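Local coordinates for Card1 endonuclease domain-containing protein (PDB 1XMX), which is of uncharacterised function but may bind nucleic acid and carries an endonuclease-like domain of the PD-(D/E)XK type, at residues 138-146 and 269-277; 204-213 and 232-240. All coordinates share one frame; numbering follows the deposited sequence.

The centre of contact 1 lies about 9 Å from the centre of the chain and that of contact 2 about 39 Å from it, so contact 1 is central and contact 2 peripheral, although both are partly buried. Their nearest atoms are about 16 Å apart. Contact 1 joins the loop 138-143 and the start of helix 144-150 to strand 272-276, largely through side-chain amide and carboxylate groups that meet backbone atoms and waters. Contact 2 is sheet pairing, with four backbone hydrogen bonds and valine and leucine packing on one face. In sequence, contact 2 is nested inside the loop closed by contact 1. They share no segment, but helix 243-266 touches both: its beginning meets F240, its later turns I272 and R275.

Contact 1 (138-146 and 269-277); sequences VQDRITIAD and MPTIQDRSL
Q273 and D274 both reach segment 138-146 because they form a classic beta bulge opposite V299, which turns two consecutive side chains the same way. Q273 CG lies between the backbone N and carbonyl carbon (chi1 72°), and the chain then extends past D140 at about a right angle, with OE1 3.3 Å from D140 CB. NE2 donates to I142 O at 3.0 Å, on a lone pair, while OE1 accepts from N302 N, so both ends of the amide are held. D140 lies alongside T271, OD2 3.7 Å from T271 CG2; a water donates to this OD2 and weakly to P270 O. D274 swings CG anti to its own N (chi1 -160°). Its OD2 receives I144 N at 3.0 Å and 159° through the anti lone pair, and a water relays the same oxygen to A145 N. The carboxylate thus meets the first turn of the helix, where D146 N donates to N-cap T143 OG1 at 3.1 Å in a capping box. I144 CD1 stands 3.8 Å from S276 CB. The contact ties the segment after strand 136-137 of the N-terminal sheet to strand 272-276 of the Card1-like endonuclease region, with strand 288-300 beside that strand, helix 15-22 against I142 and helix 243-266 against R275.

Contact 2 (204-213 and 232-240); sequences LDVELSDKQQ and SYENGILTF
L208 sets CG anti to its carbonyl carbon (chi1 -80°) and Y233 sets CG anti to its N (chi1 175°), which brings L208 CD2 to 4.0 Å from Y233 CE1. Y233 belongs to a three-stranded antiparallel sheet, with L208 just past its first strand. The order helix 181-201, strand 205-207, short helix 210-213, helix 216-227, hairpin 231-234/237-240 is consistent with a winged helix, the hairpin being the wing. Strand 205-207 runs at 167° to strand 237-240. V206 and L238 are the hydrogen-bonded pair, V206 N giving to L238 O at 3.0 Å and L238 N to V206 O at 2.9 Å; the D205-T239 and E207-I237 pairs are non-hydrogen-bonded. F240 N to L204 O and L208 N to G236 O extend the ladder at its two ends, the latter nearly straight. The hairpin closes in a type I' turn from E234 to I237, with N235 and G236 both at positive phi.

The two faces differ. V206, L208 and L238 lie toward the helices: L208 CD1 packs 3.9 Å from L238 CB, L222 touches L208, Y233 and L238, and V206 meets T197 and C198. On the other face, the extended E207 chain crosses I237, CG to CG1. Beyond the strand S209 and Q212 form a capping box. Finally, Y233 OH donates at 2.6 Å to a water that in turn donates to Q213 O.

Contact 1 (138-146 and 269-277)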
loop_
_atom_site.group_PDB
_atom_site.type_symbol
_atom_site.label_atom_id
_atom_site.label_comp_id
_atom_site.label_asym_id
_atom_site.label_seq_id
_atom_site.Cartn_x
_atom_site.Cartn_y
_atom_site.Cartn_z
ATOM N N VAL A 138 -9.931 -15.151 2.673
ATOM C CA VAL A 138 -10.577 -14.115 1.857
ATOM C C VAL A 138 -9.806 -13.822 0.584
ATOM O O VAL A 138 -8.591 -13.707 0.624
ATOM C CB VAL A 138 -10.741 -12.841 2.660
ATOM C CG1 VAL A 138 -11.386 -11.733 1.776
ATOM C CG2 VAL A 138 -11.618 -13.157 3.939
ATOM N N GLN A 139 -10.488 -13.712 -0.563
ATOM C CA GLN A 139 -9.738 -13.504 -1.803
ATOM C C GLN A 139 -9.123 -12.119 -1.733
ATOM O O GLN A 139 -9.576 -11.288 -0.938
ATOM C CB GLN A 139 -10.669 -13.586 -3.011
ATOM C CG GLN A 139 -11.229 -14.981 -3.213
ATOM C CD GLN A 139 -12.036 -15.085 -4.470
ATOM O OE1 GLN A 139 -12.462 -14.084 -5.028
ATOM N NE2 GLN A 139 -12.210 -16.299 -4.953
ATOM N N ASP A 140 -8.172 -11.854 -2.632
ATOM C CA ASP A 140 -7.362 -10.657 -2.652
ATOM C C ASP A 140 -7.765 -9.812 -3.844
ATOM O O ASP A 140 -7.248 -9.991 -4.927
ATOM C CB ASP A 140 -5.886 -11.074 -2.742
ATOM C CG ASP A 140 -5.441 -11.870 -1.501
ATOM O OD1 ASP A 140 -5.958 -11.490 -0.455
ATOM O OD2 ASP A 140 -4.643 -12.857 -1.575
ATOM N N ARG A 141 -8.690 -8.881 -3.634
ATOM C CA ARG A 141 -9.367 -8.143 -4.709
ATOM C C ARG A 141 -9.261 -6.627 -4.586
ATOM O O ARG A 141 -9.199 -5.914 -5.583
ATOM C CB ARG A 141 -10.861 -8.487 -4.706
ATOM C CG ARG A 141 -11.190 -9.986 -4.951
ATOM C CD ARG A 141 -10.702 -10.434 -6.257
ATOM N NE ARG A 141 -11.101 -11.825 -6.461
ATOM C CZ ARG A 141 -10.770 -12.552 -7.520
ATOM N NH1 ARG A 141 -9.996 -12.029 -8.464
ATOM N NH2 ARG A 141 -11.214 -13.812 -7.622
ATOM N N ILE A 142 -9.321 -6.116 -3.370
ATOM C CA ILE A 142 -9.215 -4.669 -3.124
ATOM C C ILE A 142 -7.929 -4.075 -3.718
ATOM O O ILE A 142 -6.859 -4.717 -3.737
ATOM C CB ILE A 142 -9.386 -4.359 -1.598
ATOM C CG1 ILE A 142 -9.891 -2.928 -1.363
ATOM C CG2 ILE A 142 -8.121 -4.690 -0.771
ATOM C CD1 ILE A 142 -9.637 -2.498 0.028
ATOM N N THR A 143 -8.041 -2.858 -4.270
ATOM C CA THR A 143 -6.899 -2.193 -4.872
ATOM C C THR A 143 -6.323 -1.145 -3.949
ATOM O O THR A 143 -6.927 -0.792 -2.956
ATOM C CB THR A 143 -7.328 -1.468 -6.126
ATOM O OG1 THR A 143 -8.304 -0.482 -5.749
ATOM C CG2 THR A 143 -7.896 -2.453 -7.112
ATOM N N ILE A 144 -5.139 -0.638 -4.293
ATOM C CA ILE A 144 -4.524 0.558 -3.629
ATOM C C ILE A 144 -5.467 1.758 -3.626
ATOM O O ILE A 144 -5.589 2.470 -2.624
ATOM C CB ILE A 144 -3.204 0.987 -4.347
ATOM C CG1 ILE A 144 -2.179 -0.138 -4.285
ATOM C CG2 ILE A 144 -2.640 2.338 -3.737
ATOM C CD1 ILE A 144 -1.121 -0.143 -5.380
ATOM N N ALA A 145 -6.134 1.981 -4.751
ATOM C CA ALA A 145 -7.024 3.125 -4.919
ATOM C C ALA A 145 -8.134 3.054 -3.926
ATOM O O ALA A 145 -8.489 4.069 -3.299
ATOM C CB ALA A 145 -7.564 3.139 -6.296
ATOM N N ASP A 146 -8.677 1.840 -3.760
ATOM C CA ASP A 146 -9.784 1.564 -2.830
ATOM C C ASP A 146 -9.332 1.742 -1.431
ATOM O O ASP A 146 -10.085 2.282 -0.584
ATOM C CB ASP A 146 -10.185 0.128 -2.946
ATOM C CG ASP A 146 -11.045 -0.108 -4.118
ATOM O OD1 ASP A 146 -11.613 0.916 -4.627
ATOM O OD2 ASP A 146 -11.142 -1.300 -4.521
ATOM N N MET A 269 3.224 -15.116 -7.113
ATOM C CA MET A 269 2.681 -14.872 -5.772
ATOM C C MET A 269 1.380 -14.156 -5.978
ATOM O O MET A 269 1.372 -12.928 -5.932
ATOM C CB MET A 269 3.551 -13.860 -4.959
ATOM C CG MET A 269 4.609 -14.439 -3.971
ATOM S SD MET A 269 5.147 -13.423 -2.562
ATOM C CE MET A 269 3.621 -13.286 -1.848
ATOM N N PRO A 270 0.285 -14.884 -6.244
ATOM C CA PRO A 270 -1.034 -14.201 -6.419
ATOM C C PRO A 270 -1.533 -13.375 -5.232
ATOM O O PRO A 270 -2.443 -12.591 -5.426
ATOM C CB PRO A 270 -2.035 -15.347 -6.726
ATOM C CG PRO A 270 -1.358 -16.615 -6.228
ATOM C CD PRO A 270 0.183 -16.342 -6.407
ATOM N N THR A 271 -0.962 -13.514 -4.034
ATOM C CA THR A 271 -1.368 -12.633 -2.908
ATOM C C THR A 271 -1.006 -11.164 -3.177
ATOM O O THR A 271 -1.500 -10.306 -2.527
ATOM C CB THR A 271 -0.750 -13.074 -1.540
ATOM O OG1 THR A 271 0.683 -13.200 -1.673
ATOM C CG2 THR A 271 -1.323 -14.418 -1.069
ATOM N N ILE A 272 -0.122 -10.877 -4.136
ATOM C CA ILE A 272 0.191 -9.480 -4.447
ATOM C C ILE A 272 -0.851 -9.096 -5.464
ATOM O O ILE A 272 -0.778 -9.486 -6.618
ATOM C CB ILE A 272 1.609 -9.325 -5.049
ATOM C CG1 ILE A 272 2.660 -9.928 -4.102
ATOM C CG2 ILE A 272 1.908 -7.848 -5.361
ATOM C CD1 ILE A 272 4.029 -9.997 -4.668
ATOM N N GLN A 273 -1.829 -8.329 -5.050
ATOM C CA GLN A 273 -3.045 -8.240 -5.800
ATOM C C GLN A 273 -3.074 -6.891 -6.539
ATOM O O GLN A 273 -3.882 -6.692 -7.423
ATOM C CB GLN A 273 -4.190 -8.434 -4.806
ATOM C CG GLN A 273 -4.381 -7.227 -3.872
ATOM C CD GLN A 273 -4.975 -7.631 -2.572
ATOM O OE1 GLN A 273 -4.339 -8.336 -1.802
ATOM N NE2 GLN A 273 -6.200 -7.229 -2.330
ATOM N N ASP A 274 -2.167 -5.980 -6.183
ATOM C CA ASP A 274 -2.078 -4.653 -6.804
ATOM C C ASP A 274 -0.677 -4.012 -6.606
ATOM O O ASP A 274 -0.024 -4.264 -5.623
ATOM C CB ASP A 274 -3.184 -3.695 -6.318
ATOM C CG ASP A 274 -3.396 -2.519 -7.298
ATOM O OD1 ASP A 274 -2.951 -2.628 -8.461
ATOM O OD2 ASP A 274 -3.994 -1.496 -6.956
ATOM N N ARG A 275 -0.234 -3.165 -7.525
ATOM C CA ARG A 275 1.081 -2.532 -7.384
ATOM C C ARG A 275 1.092 -1.296 -8.195
ATOM O O ARG A 275 0.441 -1.250 -9.239
ATOM C CB ARG A 275 2.230 -3.415 -7.874
ATOM C CG ARG A 275 1.983 -3.914 -9.256
ATOM C CD ARG A 275 3.183 -4.714 -9.876
ATOM N NE ARG A 275 2.633 -5.302 -11.090
ATOM C CZ ARG A 275 2.632 -4.697 -12.272
ATOM N NH1 ARG A 275 3.271 -3.549 -12.424
ATOM N NH2 ARG A 275 2.047 -5.272 -13.314
ATOM N N SER A 276 1.893 -0.318 -7.762
ATOM C CA SER A 276 1.965 0.946 -8.461
ATOM C C SER A 276 3.284 1.639 -8.211
ATOM O O SER A 276 3.912 1.388 -7.204
ATOM C CB SER A 276 0.826 1.838 -8.002
ATOM O OG SER A 276 0.376 2.583 -9.116
ATOM N N LEU A 277 3.659 2.546 -9.112
ATOM C CA LEU A 277 4.892 3.311 -9.077
ATOM C C LEU A 277 4.573 4.770 -8.858
ATOM O O LEU A 277 3.791 5.347 -9.577
ATOM C CB LEU A 277 5.669 3.133 -10.415
ATOM C CG LEU A 277 7.068 3.748 -10.576
ATOM C CD1 LEU A 277 8.045 3.323 -9.410
ATOM C CD2 LEU A 277 7.700 3.398 -11.951
HETATM O O HOH W 1 -4.579 -13.932 -3.969
HETATM O O HOH W 2 -6.591 -5.562 -7.175
HETATM O O HOH W 3 -5.198 0.955 -7.496
#

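Contact 2 (204-213 and 232-240)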
loop_
_atom_site.group_PDB
_atom_site.type_symbol
_atom_site.label_atom_id
_atom_site.label_comp_id
_atom_site.label_asym_id
_atom_site.label_seq_id
_atom_site.Cartn_x
_atom_site.Cartn_y
_atom_site.Cartn_z
ATOM N N LEU A 204 18.647 18.285 -21.699
ATOM C CA LEU A 204 18.937 16.883 -21.534
ATOM C C LEU A 204 20.410 16.658 -21.689
ATOM O O LEU A 204 20.862 15.528 -21.667
ATOM C CB LEU A 204 18.121 16.031 -22.491
ATOM C CG LEU A 204 16.621 16.145 -22.283
ATOM C CD1 LEU A 204 15.867 15.562 -23.496
ATOM C CD2 LEU A 204 16.221 15.413 -20.981
ATOM N N ASP A 205 21.150 17.752 -21.781
ATOM C CA ASP A 205 22.596 17.688 -21.932
ATOM C C ASP A 205 23.307 18.536 -20.894
ATOM O O ASP A 205 22.715 19.423 -20.323
ATOM C CB ASP A 205 23.080 17.932 -23.375
ATOM C CG ASP A 205 22.774 19.304 -23.892
ATOM O OD1 ASP A 205 23.566 20.223 -23.636
ATOM O OD2 ASP A 205 21.782 19.467 -24.629
ATOM N N VAL A 206 24.531 18.141 -20.579
ATOM C CA VAL A 206 25.330 18.742 -19.543
ATOM C C VAL A 206 26.795 18.414 -19.850
ATOM O O VAL A 206 27.151 17.289 -20.234
ATOM C CB VAL A 206 24.906 18.265 -18.100
ATOM C CG1 VAL A 206 25.040 16.716 -17.936
ATOM C CG2 VAL A 206 25.703 18.981 -17.010
ATOM N N GLU A 207 27.632 19.434 -19.790
ATOM C CA GLU A 207 29.081 19.259 -20.012
ATOM C C GLU A 207 29.744 18.988 -18.668
ATOM O O GLU A 207 29.533 19.720 -17.696
ATOM C CB GLU A 207 29.706 20.515 -20.624
ATOM C CG GLU A 207 31.074 20.230 -21.349
ATOM C CD GLU A 207 31.689 21.512 -21.959
ATOM O OE1 GLU A 207 31.364 22.630 -21.478
ATOM O OE2 GLU A 207 32.495 21.384 -22.927
ATOM N N LEU A 208 30.531 17.936 -18.623
ATOM C CA LEU A 208 31.254 17.577 -17.407
ATOM C C LEU A 208 32.527 18.405 -17.298
ATOM O O LEU A 208 33.215 18.682 -18.338
ATOM C CB LEU A 208 31.608 16.082 -17.450
ATOM C CG LEU A 208 30.507 15.058 -17.087
ATOM C CD1 LEU A 208 29.253 15.090 -17.969
ATOM C CD2 LEU A 208 31.079 13.684 -17.051
ATOM N N SER A 209 32.878 18.774 -16.063
ATOM C CA SER A 209 34.163 19.451 -15.828
ATOM C C SER A 209 35.262 18.481 -16.155
ATOM O O SER A 209 34.997 17.289 -16.301
ATOM C CB SER A 209 34.292 19.846 -14.364
ATOM O OG SER A 209 34.173 18.691 -13.533
ATOM N N ASP A 210 36.504 18.933 -16.236
ATOM C CA ASP A 210 37.568 17.978 -16.523
ATOM C C ASP A 210 37.789 17.017 -15.355
ATOM O O ASP A 210 38.198 15.862 -15.551
ATOM C CB ASP A 210 38.876 18.673 -16.883
ATOM C CG ASP A 210 38.736 19.546 -18.093
ATOM O OD1 ASP A 210 38.429 19.013 -19.187
ATOM O OD2 ASP A 210 38.911 20.777 -17.945
ATOM N N LYS A 211 37.582 17.511 -14.138
ATOM C CA LYS A 211 37.652 16.642 -13.000
ATOM C C LYS A 211 36.590 15.504 -13.118
ATOM O O LYS A 211 36.941 14.312 -13.042
ATOM C CB LYS A 211 37.495 17.449 -11.726
ATOM C CG LYS A 211 37.828 16.646 -10.483
ATOM C CD LYS A 211 37.911 17.492 -9.230
ATOM C CE LYS A 211 38.787 18.751 -9.406
ATOM N NZ LYS A 211 38.960 19.536 -8.109
ATOM N N GLN A 212 35.316 15.864 -13.350
ATOM C CA GLN A 212 34.263 14.858 -13.526
ATOM C C GLN A 212 34.575 13.827 -14.609
ATOM O O GLN A 212 34.201 12.633 -14.487
ATOM C CB GLN A 212 32.902 15.514 -13.799
ATOM C CG GLN A 212 32.292 16.155 -12.551
ATOM C CD GLN A 212 31.186 17.133 -12.883
ATOM O OE1 GLN A 212 31.188 17.774 -13.930
ATOM N NE2 GLN A 212 30.223 17.230 -12.009
ATOM N N GLN A 213 35.235 14.280 -15.677
ATOM C CA GLN A 213 35.605 13.393 -16.785
ATOM C C GLN A 213 36.663 12.358 -16.399
ATOM O O GLN A 213 36.774 11.313 -17.056
ATOM C CB GLN A 213 36.107 14.207 -17.991
ATOM C CG GLN A 213 35.013 15.101 -18.563
ATOM C CD GLN A 213 35.479 15.921 -19.746
ATOM O OE1 GLN A 213 35.261 17.132 -19.792
ATOM N NE2 GLN A 213 36.128 15.275 -20.696
ATOM N N SER A 232 23.997 9.556 -24.803
ATOM C CA SER A 232 25.229 9.556 -25.515
ATOM C C SER A 232 26.224 10.344 -24.632
ATOM O O SER A 232 25.833 11.187 -23.791
ATOM C CB SER A 232 25.036 10.142 -26.931
ATOM O OG SER A 232 24.637 11.518 -26.854
ATOM N N TYR A 233 27.507 9.996 -24.751
ATOM C CA TYR A 233 28.535 10.659 -23.975
ATOM C C TYR A 233 29.730 10.836 -24.931
ATOM O O TYR A 233 30.320 9.846 -25.360
ATOM C CB TYR A 233 28.913 9.873 -22.712
ATOM C CG TYR A 233 30.076 10.531 -21.977
ATOM C CD1 TYR A 233 29.986 11.873 -21.512
ATOM C CD2 TYR A 233 31.272 9.838 -21.768
ATOM C CE1 TYR A 233 31.086 12.501 -20.872
ATOM C CE2 TYR A 233 32.354 10.441 -21.119
ATOM C CZ TYR A 233 32.253 11.769 -20.671
ATOM O OH TYR A 233 33.349 12.333 -20.050
ATOM N N GLU A 234 30.039 12.081 -25.282
ATOM C CA GLU A 234 30.976 12.399 -26.367
ATOM C C GLU A 234 31.608 13.734 -26.067
ATOM O O GLU A 234 30.888 14.725 -25.908
ATOM C CB GLU A 234 30.223 12.580 -27.688
ATOM C CG GLU A 234 29.411 11.373 -28.133
ATOM C CD GLU A 234 30.306 10.318 -28.756
ATOM O OE1 GLU A 234 31.504 10.630 -29.007
ATOM O OE2 GLU A 234 29.820 9.190 -28.997
ATOM N N ASN A 235 32.943 13.761 -26.043
ATOM C CA ASN A 235 33.701 15.004 -25.855
ATOM C C ASN A 235 33.349 15.714 -24.549
ATOM O O ASN A 235 33.188 16.935 -24.578
ATOM C CB ASN A 235 33.452 15.977 -27.033
ATOM C CG ASN A 235 33.985 15.431 -28.359
ATOM O OD1 ASN A 235 35.071 14.841 -28.402
ATOM N ND2 ASN A 235 33.209 15.591 -29.430
ATOM N N GLY A 236 33.154 14.939 -23.466
ATOM C CA GLY A 236 32.735 15.453 -22.146
ATOM C C GLY A 236 31.286 15.943 -22.032
ATOM O O GLY A 236 30.887 16.498 -21.006
ATOM N N ILE A 237 30.485 15.734 -23.081
ATOM C CA ILE A 237 29.068 16.040 -23.023
ATOM C C ILE A 237 28.225 14.810 -22.881
ATOM O O ILE A 237 28.299 13.877 -23.688
ATOM C CB ILE A 237 28.620 16.860 -24.176
ATOM C CG1 ILE A 237 29.538 18.077 -24.256
ATOM C CG2 ILE A 237 27.174 17.342 -23.994
ATOM C CD1 ILE A 237 29.694 18.461 -25.578
ATOM N N LEU A 238 27.418 14.822 -21.822
ATOM C CA LEU A 238 26.441 13.766 -21.571
ATOM C C LEU A 238 25.038 14.222 -22.001
ATOM O O LEU A 238 24.556 15.264 -21.554
ATOM C CB LEU A 238 26.462 13.384 -20.083
ATOM C CG LEU A 238 25.337 12.458 -19.577
ATOM C CD1 LEU A 238 25.527 11.037 -20.088
ATOM C CD2 LEU A 238 25.271 12.480 -18.033
ATOM N N THR A 239 24.392 13.471 -22.905
ATOM C CA THR A 239 23.041 13.826 -23.347
ATOM C C THR A 239 22.084 12.656 -23.051
ATOM O O THR A 239 22.292 11.553 -23.560
ATOM C CB THR A 239 23.008 14.133 -24.848
ATOM O OG1 THR A 239 24.104 14.998 -25.184
ATOM C CG2 THR A 239 21.637 14.784 -25.274
ATOM N N PHE A 240 21.055 12.879 -22.234
ATOM C CA PHE A 240 19.976 11.878 -22.137
ATOM C C PHE A 240 19.029 11.899 -23.362
ATOM O O PHE A 240 18.765 12.973 -23.955
ATOM C CB PHE A 240 19.214 12.027 -20.822
ATOM C CG PHE A 240 20.118 12.031 -19.606
ATOM C CD1 PHE A 240 20.542 10.825 -19.029
ATOM C CD2 PHE A 240 20.522 13.230 -19.035
ATOM C CE1 PHE A 240 21.363 10.828 -17.854
ATOM C CE2 PHE A 240 21.348 13.262 -17.910
ATOM C CZ PHE A 240 21.781 12.060 -17.316
HETATM O O HOH W 4 33.771 19.146 -22.789
HETATM O O HOH W 5 35.295 10.712 -19.726
#